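Side-chain contacts in acetyltransferase, GNAT family (Enterococcus faecalis, PDB 1U6M), which probably transfers an acyl group, likely acetyl from acetyl-coenzyme A, to an acceptor molecule: residues A[133-138]-A[165-170]; A[159-164]-A[181-186]; A[111-116]-A[138-143]. All coordinates share one frame; numbering follows the deposited sequence.

Contact 1. Residues A[133-138]-A[165-170]; sequences LLDALP and ASKGFK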
ATOM      1  N   LEU A 133      12.412   4.018  -1.359  1.00 21.91           N
ATOM      2  CA  LEU A 133      11.240   4.169  -0.529  1.00 21.72           C
ATOM      3  C   LEU A 133      11.317   3.207   0.670  1.00 21.56           C
ATOM      4  O   LEU A 133      11.034   3.579   1.796  1.00 21.33           O
ATOM      5  CB  LEU A 133       9.948   3.981  -1.373  1.00 20.93           C
ATOM      6  CG  LEU A 133       9.473   5.220  -2.144  1.00 17.94           C
ATOM      7  CD1 LEU A 133       8.403   4.821  -3.094  1.00 16.81           C
ATOM      8  CD2 LEU A 133       8.968   6.268  -1.163  1.00 15.07           C
ATOM      9  N   LEU A 134      11.738   1.992   0.401  1.00 21.83           N
ATOM     10  CA  LEU A 134      11.888   0.957   1.388  1.00 23.65           C
ATOM     11  C   LEU A 134      12.974   1.340   2.440  1.00 24.65           C
ATOM     12  O   LEU A 134      12.764   1.132   3.654  1.00 23.94           O
ATOM     13  CB  LEU A 134      12.201  -0.320   0.630  1.00 23.93           C
ATOM     14  CG  LEU A 134      12.489  -1.634   1.290  1.00 29.66           C
ATOM     15  CD1 LEU A 134      11.363  -2.074   2.241  1.00 32.68           C
ATOM     16  CD2 LEU A 134      12.709  -2.643   0.164  1.00 33.65           C
ATOM     17  N   ASP A 135      14.088   1.944   1.995  1.00 24.90           N
ATOM     18  CA  ASP A 135      15.101   2.458   2.932  1.00 26.37           C
ATOM     19  C   ASP A 135      14.568   3.495   3.947  1.00 25.19           C
ATOM     20  O   ASP A 135      15.173   3.691   4.998  1.00 26.21           O
ATOM     21  CB  ASP A 135      16.299   3.113   2.180  1.00 26.91           C
ATOM     22  CG  ASP A 135      17.188   2.096   1.478  1.00 32.57           C
ATOM     23  OD1 ASP A 135      17.085   0.871   1.731  1.00 36.77           O
ATOM     24  OD2 ASP A 135      18.014   2.530   0.640  1.00 39.65           O
ATOM     25  N   ALA A 136      13.508   4.209   3.583  1.00 23.76           N
ATOM     26  CA  ALA A 136      12.964   5.340   4.348  1.00 22.52           C
ATOM     27  C   ALA A 136      11.960   4.874   5.355  1.00 21.52           C
ATOM     28  O   ALA A 136      11.501   5.647   6.169  1.00 21.25           O
ATOM     29  CB  ALA A 136      12.245   6.335   3.394  1.00 23.57           C
ATOM     30  N   LEU A 137      11.592   3.610   5.282  1.00 21.84           N
ATOM     31  CA  LEU A 137      10.476   3.110   6.070  1.00 22.18           C
ATOM     32  C   LEU A 137      10.739   2.828   7.562  1.00 23.71           C
ATOM     33  O   LEU A 137       9.795   2.911   8.328  1.00 25.30           O
ATOM     34  CB  LEU A 137       9.859   1.879   5.387  1.00 21.47           C
ATOM     35  CG  LEU A 137       8.940   2.198   4.169  1.00 19.91           C
ATOM     36  CD1 LEU A 137       8.362   0.946   3.600  1.00 14.70           C
ATOM     37  CD2 LEU A 137       7.826   3.284   4.492  1.00 18.25           C
ATOM     38  N   PRO A 138      11.977   2.440   7.986  1.00 24.36           N
ATOM     39  CA  PRO A 138      12.236   2.255   9.432  1.00 25.81           C
ATOM     40  C   PRO A 138      11.890   3.455  10.293  1.00 27.10           C
ATOM     41  O   PRO A 138      11.325   3.302  11.346  1.00 27.93           O
ATOM     42  CB  PRO A 138      13.759   1.993   9.484  1.00 25.31           C
ATOM     43  CG  PRO A 138      13.987   1.259   8.190  1.00 26.68           C
ATOM     44  CD  PRO A 138      13.185   2.110   7.212  1.00 24.78           C
ATOM     45  N   ALA A 165      15.501  -9.435   2.331  1.00 23.85           N
ATOM     46  CA  ALA A 165      16.614 -10.049   3.078  1.00 25.44           C
ATOM     47  C   ALA A 165      17.859  -9.134   3.234  1.00 26.39           C
ATOM     48  O   ALA A 165      18.427  -8.995   4.321  1.00 26.07           O
ATOM     49  CB  ALA A 165      17.018 -11.384   2.444  1.00 25.64           C
ATOM     50  N   SER A 166      18.254  -8.497   2.130  1.00 27.99           N
ATOM     51  CA  SER A 166      19.487  -7.725   2.064  1.00 28.81           C
ATOM     52  C   SER A 166      19.309  -6.401   2.793  1.00 30.60           C
ATOM     53  O   SER A 166      20.264  -5.665   3.001  1.00 31.62           O
ATOM     54  CB  SER A 166      19.846  -7.474   0.586  1.00 28.88           C
ATOM     55  OG  SER A 166      19.194  -6.309   0.024  1.00 27.16           O
ATOM     56  N   LYS A 167      18.073  -6.081   3.148  1.00 31.52           N
ATOM     57  CA  LYS A 167      17.741  -4.813   3.776  1.00 32.44           C
ATOM     58  C   LYS A 167      17.507  -5.103   5.241  1.00 30.78           C
ATOM     59  O   LYS A 167      17.129  -4.224   5.969  1.00 30.81           O
ATOM     60  CB  LYS A 167      16.445  -4.240   3.178  1.00 33.79           C
ATOM     61  CG  LYS A 167      16.615  -3.009   2.303  1.00 39.25           C
ATOM     62  CD  LYS A 167      17.471  -3.270   1.073  1.00 45.24           C
ATOM     63  CE  LYS A 167      17.839  -1.973   0.365  1.00 46.82           C
ATOM     64  NZ  LYS A 167      16.561  -1.255  -0.017  1.00 48.85           N
ATOM     65  N   GLY A 168      17.699  -6.348   5.652  1.00 29.44           N
ATOM     66  CA  GLY A 168      17.564  -6.736   7.065  1.00 28.34           C
ATOM     67  C   GLY A 168      16.265  -7.431   7.459  1.00 28.83           C
ATOM     68  O   GLY A 168      16.030  -7.593   8.656  1.00 28.95           O
ATOM     69  N   PHE A 169      15.399  -7.783   6.481  1.00 28.77           N
ATOM     70  CA  PHE A 169      14.154  -8.521   6.738  1.00 29.17           C
ATOM     71  C   PHE A 169      14.417 -10.049   6.951  1.00 31.76           C
ATOM     72  O   PHE A 169      15.298 -10.618   6.306  1.00 31.84           O
ATOM     73  CB  PHE A 169      13.137  -8.312   5.614  1.00 26.37           C
ATOM     74  CG  PHE A 169      12.412  -6.989   5.664  1.00 24.01           C
ATOM     75  CD1 PHE A 169      12.949  -5.853   5.043  1.00 21.37           C
ATOM     76  CD2 PHE A 169      11.157  -6.879   6.299  1.00 20.90           C
ATOM     77  CE1 PHE A 169      12.300  -4.614   5.061  1.00 20.06           C
ATOM     78  CE2 PHE A 169      10.470  -5.641   6.333  1.00 19.24           C
ATOM     79  CZ  PHE A 169      11.048  -4.503   5.708  1.00 21.79           C
ATOM     80  N   LYS A 170      13.658 -10.671   7.863  1.00 34.45           N
ATOM     81  CA  LYS A 170      13.813 -12.077   8.252  1.00 37.70           C
ATOM     82  C   LYS A 170      12.465 -12.751   8.200  1.00 39.68           C
ATOM     83  O   LYS A 170      11.497 -12.202   8.714  1.00 40.20           O
ATOM     84  CB  LYS A 170      14.284 -12.228   9.703  1.00 38.16           C
ATOM     85  CG  LYS A 170      15.374 -11.303  10.182  1.00 41.67           C
ATOM     86  CD  LYS A 170      16.705 -11.898   9.912  1.00 46.74           C
ATOM     87  CE  LYS A 170      17.780 -10.958  10.361  1.00 51.59           C
ATOM     88  NZ  LYS A 170      19.029 -11.379   9.654  1.00 57.05           N
TER
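D135 and K167 meet in a salt bridge that links D135, in the 133-138 segment, to the turn after helix 158-165. K167 NZ donates to D135 OD1 at 2.8 Å, but it arrives from above the carboxylate plane, 40° out of it. The two side chains cross at about a right angle. The ammonium group bonds to this one oxygen and stays 4.1 Å from D135 OD2. A lysine suits this place because its chain is long and can fold: bends at chi2 and chi4 lead the amine across to the aspartate. K167 NZ also bonds to S131 OG, one turn before D135 on the same helix, which gives the amine a second partner and limits where it can lie.

Beside the ion pair lies an apolar patch. L134 directs its CG anti to the backbone N (chi1 177°), which carries both methyls out toward the turn. Its CD1 packs obliquely on the F169 ring, 3.9 Å from CE1, while L134 CD2 lies 4.1 Å from K167 NZ. Leucine thus serves two neighbours, one branch for the aromatic ring and the other near the amine of the lysine, whose chain it crosses at a slant. Between K167 and F169 stands G168, whose positive phi ends the helix in a Schellman motif; glycine takes this backbone shape without a side chain pressing on the preceding carbonyl.

The salt bridge lies toward the surface, whereas L134 and F169 are buried. F169 rests on L149 and L151 of strand 148-154 and on M185 of strand 180-188, and L134 reaches I118 of strand 112-120, so the contact joins segment 133-138 to the turn after helix 158-165, over these three strands of the sheet.

Contact 2. Residues A[159-164]-A[181-186]; sequences GARKLY and LYNHMQ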
ATOM      1  N   GLY A 159      13.055 -13.094  -6.009  1.00 29.17           N
ATOM      2  CA  GLY A 159      13.831 -11.893  -6.210  1.00 27.16           C
ATOM      3  C   GLY A 159      13.509 -10.792  -5.210  1.00 26.34           C
ATOM      4  O   GLY A 159      14.429 -10.173  -4.683  1.00 26.62           O
ATOM      5  N   ALA A 160      12.210 -10.578  -4.919  1.00 25.66           N
ATOM      6  CA  ALA A 160      11.787  -9.519  -4.012  1.00 25.15           C
ATOM      7  C   ALA A 160      12.217  -9.937  -2.657  1.00 24.80           C
ATOM      8  O   ALA A 160      12.724  -9.132  -1.890  1.00 24.28           O
ATOM      9  CB  ALA A 160      10.273  -9.291  -4.049  1.00 24.91           C
ATOM     10  N   ARG A 161      12.045 -11.212  -2.377  1.00 25.31           N
ATOM     11  CA  ARG A 161      12.406 -11.725  -1.085  1.00 27.27           C
ATOM     12  C   ARG A 161      13.898 -11.557  -0.768  1.00 28.48           C
ATOM     13  O   ARG A 161      14.253 -11.185   0.393  1.00 29.40           O
ATOM     14  CB  ARG A 161      11.918 -13.167  -0.910  1.00 27.93           C
ATOM     15  CG  ARG A 161      12.558 -13.815   0.251  1.00 31.17           C
ATOM     16  CD  ARG A 161      11.935 -15.149   0.644  1.00 39.35           C
ATOM     17  NE  ARG A 161      12.739 -15.610   1.775  1.00 46.59           N
ATOM     18  CZ  ARG A 161      12.914 -16.872   2.153  1.00 49.64           C
ATOM     19  NH1 ARG A 161      12.301 -17.886   1.522  1.00 53.32           N
ATOM     20  NH2 ARG A 161      13.707 -17.118   3.187  1.00 50.53           N
ATOM     21  N   LYS A 162      14.769 -11.794  -1.775  1.00 28.27           N
ATOM     22  CA  LYS A 162      16.210 -11.477  -1.670  1.00 28.20           C
ATOM     23  C   LYS A 162      16.494  -9.993  -1.416  1.00 26.88           C
ATOM     24  O   LYS A 162      17.383  -9.627  -0.608  1.00 27.39           O
ATOM     25  CB  LYS A 162      16.948 -11.883  -2.950  1.00 30.16           C
ATOM     26  CG  LYS A 162      18.402 -12.372  -2.742  1.00 33.20           C
ATOM     27  CD  LYS A 162      19.257 -11.439  -1.929  1.00 37.57           C
ATOM     28  CE  LYS A 162      20.733 -11.908  -1.804  1.00 38.29           C
ATOM     29  NZ  LYS A 162      20.890 -13.318  -1.311  1.00 44.28           N
ATOM     30  N   LEU A 163      15.781  -9.145  -2.140  1.00 25.22           N
ATOM     31  CA  LEU A 163      15.853  -7.702  -1.930  1.00 25.42           C
ATOM     32  C   LEU A 163      15.596  -7.372  -0.426  1.00 25.52           C
ATOM     33  O   LEU A 163      16.389  -6.680   0.212  1.00 27.46           O
ATOM     34  CB  LEU A 163      14.806  -6.987  -2.836  1.00 24.92           C
ATOM     35  CG  LEU A 163      15.008  -5.503  -3.226  1.00 26.53           C
ATOM     36  CD1 LEU A 163      13.685  -4.794  -3.529  1.00 26.79           C
ATOM     37  CD2 LEU A 163      15.829  -4.702  -2.244  1.00 27.72           C
ATOM     38  N   TYR A 164      14.505  -7.895   0.151  1.00 24.38           N
ATOM     39  CA  TYR A 164      14.142  -7.586   1.551  1.00 23.66           C
ATOM     40  C   TYR A 164      15.124  -8.181   2.551  1.00 23.74           C
ATOM     41  O   TYR A 164      15.527  -7.493   3.539  1.00 24.99           O
ATOM     42  CB  TYR A 164      12.716  -8.055   1.865  1.00 22.06           C
ATOM     43  CG  TYR A 164      11.689  -7.586   0.872  1.00 21.12           C
ATOM     44  CD1 TYR A 164      10.653  -8.443   0.439  1.00 19.38           C
ATOM     45  CD2 TYR A 164      11.726  -6.279   0.359  1.00 21.94           C
ATOM     46  CE1 TYR A 164       9.671  -7.985  -0.443  1.00 18.93           C
ATOM     47  CE2 TYR A 164      10.735  -5.816  -0.558  1.00 20.41           C
ATOM     48  CZ  TYR A 164       9.735  -6.675  -0.940  1.00 21.59           C
ATOM     49  OH  TYR A 164       8.771  -6.233  -1.832  1.00 24.24           O
ATOM     50  N   LEU A 181       0.469 -18.268  -1.731  1.00 72.33           N
ATOM     51  CA  LEU A 181       1.255 -18.399  -0.479  1.00 65.71           C
ATOM     52  C   LEU A 181       2.282 -17.260  -0.348  1.00 60.73           C
ATOM     53  O   LEU A 181       2.876 -16.835  -1.336  1.00 59.76           O
ATOM     54  CB  LEU A 181       1.945 -19.769  -0.363  1.00 65.81           C
ATOM     55  CG  LEU A 181       1.077 -21.031  -0.421  1.00 65.73           C
ATOM     56  N   TYR A 182       2.486 -16.777   0.876  1.00 55.02           N
ATOM     57  CA  TYR A 182       3.411 -15.667   1.137  1.00 49.58           C
ATOM     58  C   TYR A 182       4.344 -15.974   2.283  1.00 45.81           C
ATOM     59  O   TYR A 182       3.950 -16.681   3.187  1.00 45.16           O
ATOM     60  CB  TYR A 182       2.638 -14.394   1.477  1.00 49.34           C
ATOM     61  CG  TYR A 182       1.812 -13.856   0.344  1.00 49.69           C
ATOM     62  CD1 TYR A 182       0.509 -14.286   0.142  1.00 50.53           C
ATOM     63  CD2 TYR A 182       2.329 -12.895  -0.518  1.00 48.57           C
ATOM     64  CE1 TYR A 182      -0.262 -13.773  -0.923  1.00 51.19           C
ATOM     65  CE2 TYR A 182       1.593 -12.392  -1.573  1.00 49.31           C
ATOM     66  CZ  TYR A 182       0.302 -12.837  -1.772  1.00 50.47           C
ATOM     67  OH  TYR A 182      -0.439 -12.318  -2.786  1.00 51.01           O
ATOM     68  N   ASN A 183       5.576 -15.451   2.225  1.00 42.00           N
ATOM     69  CA  ASN A 183       6.460 -15.319   3.406  1.00 39.14           C
ATOM     70  C   ASN A 183       6.186 -14.001   4.134  1.00 35.92           C
ATOM     71  O   ASN A 183       6.303 -12.914   3.544  1.00 34.94           O
ATOM     72  CB  ASN A 183       7.962 -15.326   3.015  1.00 39.44           C
ATOM     73  CG  ASN A 183       8.411 -16.642   2.400  1.00 42.66           C
ATOM     74  OD1 ASN A 183       8.529 -17.641   3.101  1.00 45.04           O
ATOM     75  ND2 ASN A 183       8.691 -16.639   1.077  1.00 43.73           N
ATOM     76  N   HIS A 184       5.872 -14.073   5.422  1.00 33.06           N
ATOM     77  CA  HIS A 184       5.765 -12.844   6.188  1.00 29.40           C
ATOM     78  C   HIS A 184       7.130 -12.630   6.804  1.00 29.10           C
ATOM     79  O   HIS A 184       7.661 -13.538   7.443  1.00 29.45           O
ATOM     80  CB  HIS A 184       4.649 -12.890   7.227  1.00 27.97           C
ATOM     81  CG  HIS A 184       4.272 -11.548   7.781  1.00 25.13           C
ATOM     82  ND1 HIS A 184       4.941 -10.960   8.842  1.00 24.31           N
ATOM     83  CD2 HIS A 184       3.291 -10.680   7.431  1.00 22.02           C
ATOM     84  CE1 HIS A 184       4.387  -9.787   9.118  1.00 21.43           C
ATOM     85  NE2 HIS A 184       3.385  -9.594   8.279  1.00 21.67           N
ATOM     86  N   MET A 185       7.713 -11.450   6.539  1.00 27.09           N
ATOM     87  CA  MET A 185       9.043 -11.094   6.957  1.00 24.65           C
ATOM     88  C   MET A 185       8.974  -9.854   7.863  1.00 25.33           C
ATOM     89  O   MET A 185       8.053  -9.055   7.762  1.00 25.66           O
ATOM     90  CB  MET A 185       9.937 -10.830   5.746  1.00 24.55           C
ATOM     91  CG  MET A 185       9.968 -11.950   4.646  1.00 23.23           C
ATOM     92  SD  MET A 185      11.103 -11.553   3.246  1.00 21.51           S
ATOM     93  CE  MET A 185      12.670 -11.993   4.033  1.00 18.67           C
ATOM     94  N   GLN A 186       9.896  -9.721   8.804  1.00 25.44           N
ATOM     95  CA  GLN A 186       9.942  -8.532   9.641  1.00 26.72           C
ATOM     96  C   GLN A 186      11.345  -8.065   9.760  1.00 27.34           C
ATOM     97  O   GLN A 186      12.272  -8.838   9.627  1.00 27.31           O
ATOM     98  CB  GLN A 186       9.409  -8.807  11.035  1.00 26.98           C
ATOM     99  CG  GLN A 186       7.948  -9.175  11.033  1.00 31.02           C
ATOM    100  CD  GLN A 186       7.342  -9.191  12.409  1.00 34.42           C
ATOM    101  OE1 GLN A 186       6.171  -8.922  12.564  1.00 34.61           O
ATOM    102  NE2 GLN A 186       8.149  -9.493  13.409  1.00 34.81           N
TER
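This is a helix-on-sheet contact made by side chains alone: helix 158-165 lies over strand 180-188, and no hydrogen bond passes between R161 or Y164 on one side and N183 or M185 on the other. The local axes approach to 10.6 Å and run almost parallel, 13° apart, a separation at which side chains fill the space between the two backbones.

M185 and R161 share most of the filling. The methionine thioether sits between two helix residues one turn apart, with M185 SD 4.0 Å from R161 CG and 4.1 Å from Y164 CB. The bend at chi3 (79°) turns the terminal methyl toward the arginine, where M185 CE comes within 4.2 Å of R161 CG. Methionine suits the spot because its flexible chain can shape itself to the helix surface. Sulfur also lies at the edge of the Y164 ring, near its plane, while the carbonyl oxygen of A160, a turn earlier, lies above one face of that ring.

R161 is extended from CG to NE and crosses both strand side chains at about a right angle. Its aliphatic part covers M185, and farther out the N183 side chain packs beside the arginine's CD and guanidinium, the planes 53° apart and so not stacked. No hydrogen bond is made here; the charged end pairs instead with D171 of strand 170-177. Arginine therefore combines a greasy stem for the sheet with a charged tip for its rim. The side chain of Y164 comes within about 3 Å of a bound sulfate, probably taken up from the crystallisation liquor.

Strand 180-188 lies between strands 148-154 and 170-177, and the helix spans this part of the sheet: A160 and Y164 rest on V153, as M185 does, while N183 and M185 both touch D171.

Contact 3. Residues A[111-116]-A[138-143]; sequences NEWYLD and PEVAKA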
ATOM      1  N   ASN A 111       1.611  -5.958  16.469  1.00 42.91           N
ATOM      2  CA  ASN A 111       2.855  -5.246  16.828  1.00 45.43           C
ATOM      3  C   ASN A 111       3.908  -4.840  15.725  1.00 42.75           C
ATOM      4  O   ASN A 111       4.947  -4.247  16.042  1.00 42.87           O
ATOM      5  CB  ASN A 111       3.552  -5.999  17.989  1.00 48.18           C
ATOM      6  CG  ASN A 111       2.597  -6.230  19.195  1.00 53.71           C
ATOM      7  OD1 ASN A 111       2.418  -7.377  19.643  1.00 56.40           O
ATOM      8  ND2 ASN A 111       1.956  -5.141  19.684  1.00 53.00           N
ATOM      9  N   GLU A 112       3.632  -5.135  14.460  1.00 38.12           N
ATOM     10  CA  GLU A 112       4.408  -4.556  13.360  1.00 34.01           C
ATOM     11  C   GLU A 112       3.755  -3.269  12.803  1.00 31.41           C
ATOM     12  O   GLU A 112       2.542  -3.052  12.955  1.00 32.15           O
ATOM     13  CB  GLU A 112       4.636  -5.608  12.272  1.00 33.24           C
ATOM     14  CG  GLU A 112       3.447  -5.802  11.369  1.00 31.41           C
ATOM     15  CD  GLU A 112       3.455  -7.093  10.645  1.00 28.41           C
ATOM     16  OE1 GLU A 112       2.460  -7.387   9.956  1.00 25.88           O
ATOM     17  OE2 GLU A 112       4.429  -7.843  10.774  1.00 32.07           O
ATOM     18  N   TRP A 113       4.562  -2.388  12.212  1.00 28.05           N
ATOM     19  CA  TRP A 113       4.079  -1.450  11.204  1.00 24.23           C
ATOM     20  C   TRP A 113       4.088  -2.230   9.877  1.00 22.83           C
ATOM     21  O   TRP A 113       5.130  -2.755   9.452  1.00 22.39           O
ATOM     22  CB  TRP A 113       4.967  -0.255  11.132  1.00 23.86           C
ATOM     23  CG  TRP A 113       4.415   0.907  10.293  1.00 24.06           C
ATOM     24  CD1 TRP A 113       3.706   1.980  10.745  1.00 22.19           C
ATOM     25  CD2 TRP A 113       4.571   1.106   8.868  1.00 23.65           C
ATOM     26  NE1 TRP A 113       3.406   2.835   9.697  1.00 20.24           N
ATOM     27  CE2 TRP A 113       3.920   2.316   8.539  1.00 22.90           C
ATOM     28  CE3 TRP A 113       5.183   0.367   7.844  1.00 26.25           C
ATOM     29  CZ2 TRP A 113       3.888   2.818   7.225  1.00 25.82           C
ATOM     30  CZ3 TRP A 113       5.148   0.863   6.522  1.00 22.15           C
ATOM     31  CH2 TRP A 113       4.513   2.066   6.228  1.00 22.99           C
ATOM     32  N   TYR A 114       2.907  -2.439   9.303  1.00 20.28           N
ATOM     33  CA  TYR A 114       2.808  -3.297   8.148  1.00 19.83           C
ATOM     34  C   TYR A 114       2.934  -2.524   6.803  1.00 20.70           C
ATOM     35  O   TYR A 114       2.206  -1.534   6.571  1.00 20.57           O
ATOM     36  CB  TYR A 114       1.493  -4.050   8.166  1.00 19.47           C
ATOM     37  CG  TYR A 114       1.318  -4.937   6.944  1.00 18.86           C
ATOM     38  CD1 TYR A 114       0.342  -4.645   5.969  1.00 17.94           C
ATOM     39  CD2 TYR A 114       2.124  -6.049   6.740  1.00 18.10           C
ATOM     40  CE1 TYR A 114       0.172  -5.473   4.848  1.00 16.59           C
ATOM     41  CE2 TYR A 114       1.952  -6.876   5.583  1.00 17.47           C
ATOM     42  CZ  TYR A 114       0.988  -6.565   4.670  1.00 17.36           C
ATOM     43  OH  TYR A 114       0.834  -7.353   3.542  1.00 21.70           O
ATOM     44  N   LEU A 115       3.857  -2.980   5.944  1.00 20.93           N
ATOM     45  CA  LEU A 115       4.030  -2.413   4.613  1.00 20.90           C
ATOM     46  C   LEU A 115       3.035  -3.059   3.676  1.00 21.06           C
ATOM     47  O   LEU A 115       3.185  -4.199   3.298  1.00 21.50           O
ATOM     48  CB  LEU A 115       5.462  -2.572   4.089  1.00 20.69           C
ATOM     49  CG  LEU A 115       5.739  -2.252   2.588  1.00 20.93           C
ATOM     50  CD1 LEU A 115       5.404  -0.845   2.288  1.00 18.38           C
ATOM     51  CD2 LEU A 115       7.234  -2.609   2.148  1.00 20.80           C
ATOM     52  N   ASP A 116       2.021  -2.291   3.292  1.00 21.45           N
ATOM     53  CA  ASP A 116       0.973  -2.721   2.384  1.00 21.28           C
ATOM     54  C   ASP A 116       1.470  -2.747   0.923  1.00 21.15           C
ATOM     55  O   ASP A 116       1.330  -3.727   0.227  1.00 19.31           O
ATOM     56  CB  ASP A 116      -0.182  -1.722   2.517  1.00 22.01           C
ATOM     57  CG  ASP A 116      -1.411  -2.154   1.760  1.00 26.78           C
ATOM     58  OD1 ASP A 116      -2.467  -2.351   2.387  1.00 32.89           O
ATOM     59  OD2 ASP A 116      -1.341  -2.327   0.540  1.00 31.29           O
ATOM     60  N   PRO A 138      11.977   2.440   7.986  1.00 24.36           N
ATOM     61  CA  PRO A 138      12.236   2.255   9.432  1.00 25.81           C
ATOM     62  C   PRO A 138      11.890   3.455  10.293  1.00 27.10           C
ATOM     63  O   PRO A 138      11.325   3.302  11.346  1.00 27.93           O
ATOM     64  CB  PRO A 138      13.759   1.993   9.484  1.00 25.31           C
ATOM     65  CG  PRO A 138      13.987   1.259   8.190  1.00 26.68           C
ATOM     66  CD  PRO A 138      13.185   2.110   7.212  1.00 24.78           C
ATOM     67  N   GLU A 139      12.233   4.634   9.854  1.00 29.09           N
ATOM     68  CA  GLU A 139      11.860   5.853  10.577  1.00 33.06           C
ATOM     69  C   GLU A 139      10.327   6.061  10.710  1.00 32.58           C
ATOM     70  O   GLU A 139       9.823   6.555  11.753  1.00 32.83           O
ATOM     71  CB  GLU A 139      12.542   7.031   9.895  1.00 34.73           C
ATOM     72  CG  GLU A 139      14.118   6.765   9.604  1.00 44.50           C
ATOM     73  CD  GLU A 139      14.500   6.112   8.185  1.00 53.89           C
ATOM     74  OE1 GLU A 139      14.398   4.860   7.977  1.00 58.66           O
ATOM     75  OE2 GLU A 139      14.991   6.850   7.288  1.00 59.38           O
ATOM     76  N   VAL A 140       9.596   5.667   9.661  1.00 31.08           N
ATOM     77  CA  VAL A 140       8.147   5.624   9.706  1.00 30.37           C
ATOM     78  C   VAL A 140       7.623   4.601  10.757  1.00 30.70           C
ATOM     79  O   VAL A 140       6.838   4.965  11.583  1.00 30.73           O
ATOM     80  CB  VAL A 140       7.513   5.364   8.311  1.00 29.37           C
ATOM     81  CG1 VAL A 140       5.993   5.349   8.449  1.00 28.91           C
ATOM     82  CG2 VAL A 140       7.942   6.459   7.365  1.00 26.15           C
ATOM     83  N   ALA A 141       8.048   3.338  10.704  1.00 30.65           N
ATOM     84  CA  ALA A 141       7.726   2.402  11.748  1.00 31.50           C
ATOM     85  C   ALA A 141       8.054   3.040  13.125  1.00 33.21           C
ATOM     86  O   ALA A 141       7.198   3.198  13.943  1.00 31.86           O
ATOM     87  CB  ALA A 141       8.458   1.094  11.538  1.00 29.54           C
ATOM     88  N   LYS A 142       9.296   3.444  13.343  1.00 36.65           N
ATOM     89  CA  LYS A 142       9.730   4.009  14.628  1.00 39.90           C
ATOM     90  C   LYS A 142       8.801   5.135  15.125  1.00 40.73           C
ATOM     91  O   LYS A 142       8.268   5.052  16.216  1.00 41.51           O
ATOM     92  CB  LYS A 142      11.210   4.461  14.535  1.00 40.73           C
ATOM     93  CG  LYS A 142      11.670   5.455  15.573  1.00 44.37           C
ATOM     94  CD  LYS A 142      13.180   5.397  15.688  1.00 46.85           C
ATOM     95  CE  LYS A 142      13.691   6.477  16.678  1.00 54.81           C
ATOM     96  NZ  LYS A 142      15.199   6.740  16.598  1.00 51.22           N
ATOM     97  N   ALA A 143       8.578   6.158  14.311  1.00 41.61           N
ATOM     98  CA  ALA A 143       7.674   7.254  14.665  1.00 42.06           C
ATOM     99  C   ALA A 143       6.251   6.780  14.936  1.00 43.14           C
ATOM    100  O   ALA A 143       5.403   7.568  15.322  1.00 44.95           O
ATOM    101  CB  ALA A 143       7.654   8.281  13.576  1.00 41.67           C
TER
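W113 sends its CG anti to the backbone N (chi1 -169°), and chi2 of 94° turns the indole so that V140 and A141 meet it. V140 has CG1 anti to its own N (chi1 -179°), which points that methyl back at the ring. V140 CG1 reaches the six-membered part of the indole obliquely, 3.5 Å from W113 CZ2 and 3.7 Å from W113 CE2. Nearer the strand backbone, A141 CB meets W113 CB at 3.8 Å, and the backbone N of A141 lies over one face of the ring. Alanine's small side chain lets the helix come down on the strand, with W113 and A141 CA atoms 5.3 Å apart, while branched valine offers a methyl to the outer indole. L137 touches both W113 and L115, and A141 shares L149 of strand 148-154 with the tryptophan. Strand 112-120, the helices 129-135 and 137-142 and the adjacent parallel strand 148-154 form a beta-alpha-beta crossover of the GNAT fold, and this contact packs its helical part on the first strand. With no hydrogen bond or charge pair across it, the buried contact depends on shape and dispersion.

From the N terminus, strand 112-120 leads into helices 129-135 and 137-142, and contact 3 closes this first loop by folding 138-143 back on 111-116. The chain then passes through strand 148-154 and helix 158-165 to the turn at 165-170, where contact 1 closes on 133-138; their segments alternate along the chain, so contacts 1 and 3 cross, and they share P138. Contact 2 begins at 159-164, just before that turn, and ends on 181-186, so it crosses contact 1 but follows contact 3 in series. Backbone pairs, F169 N to Y164 O and K170 N to Q186 O, probably hydrogen-bonded, join contacts 1 and 2. Together they tie three helices to one mixed sheet.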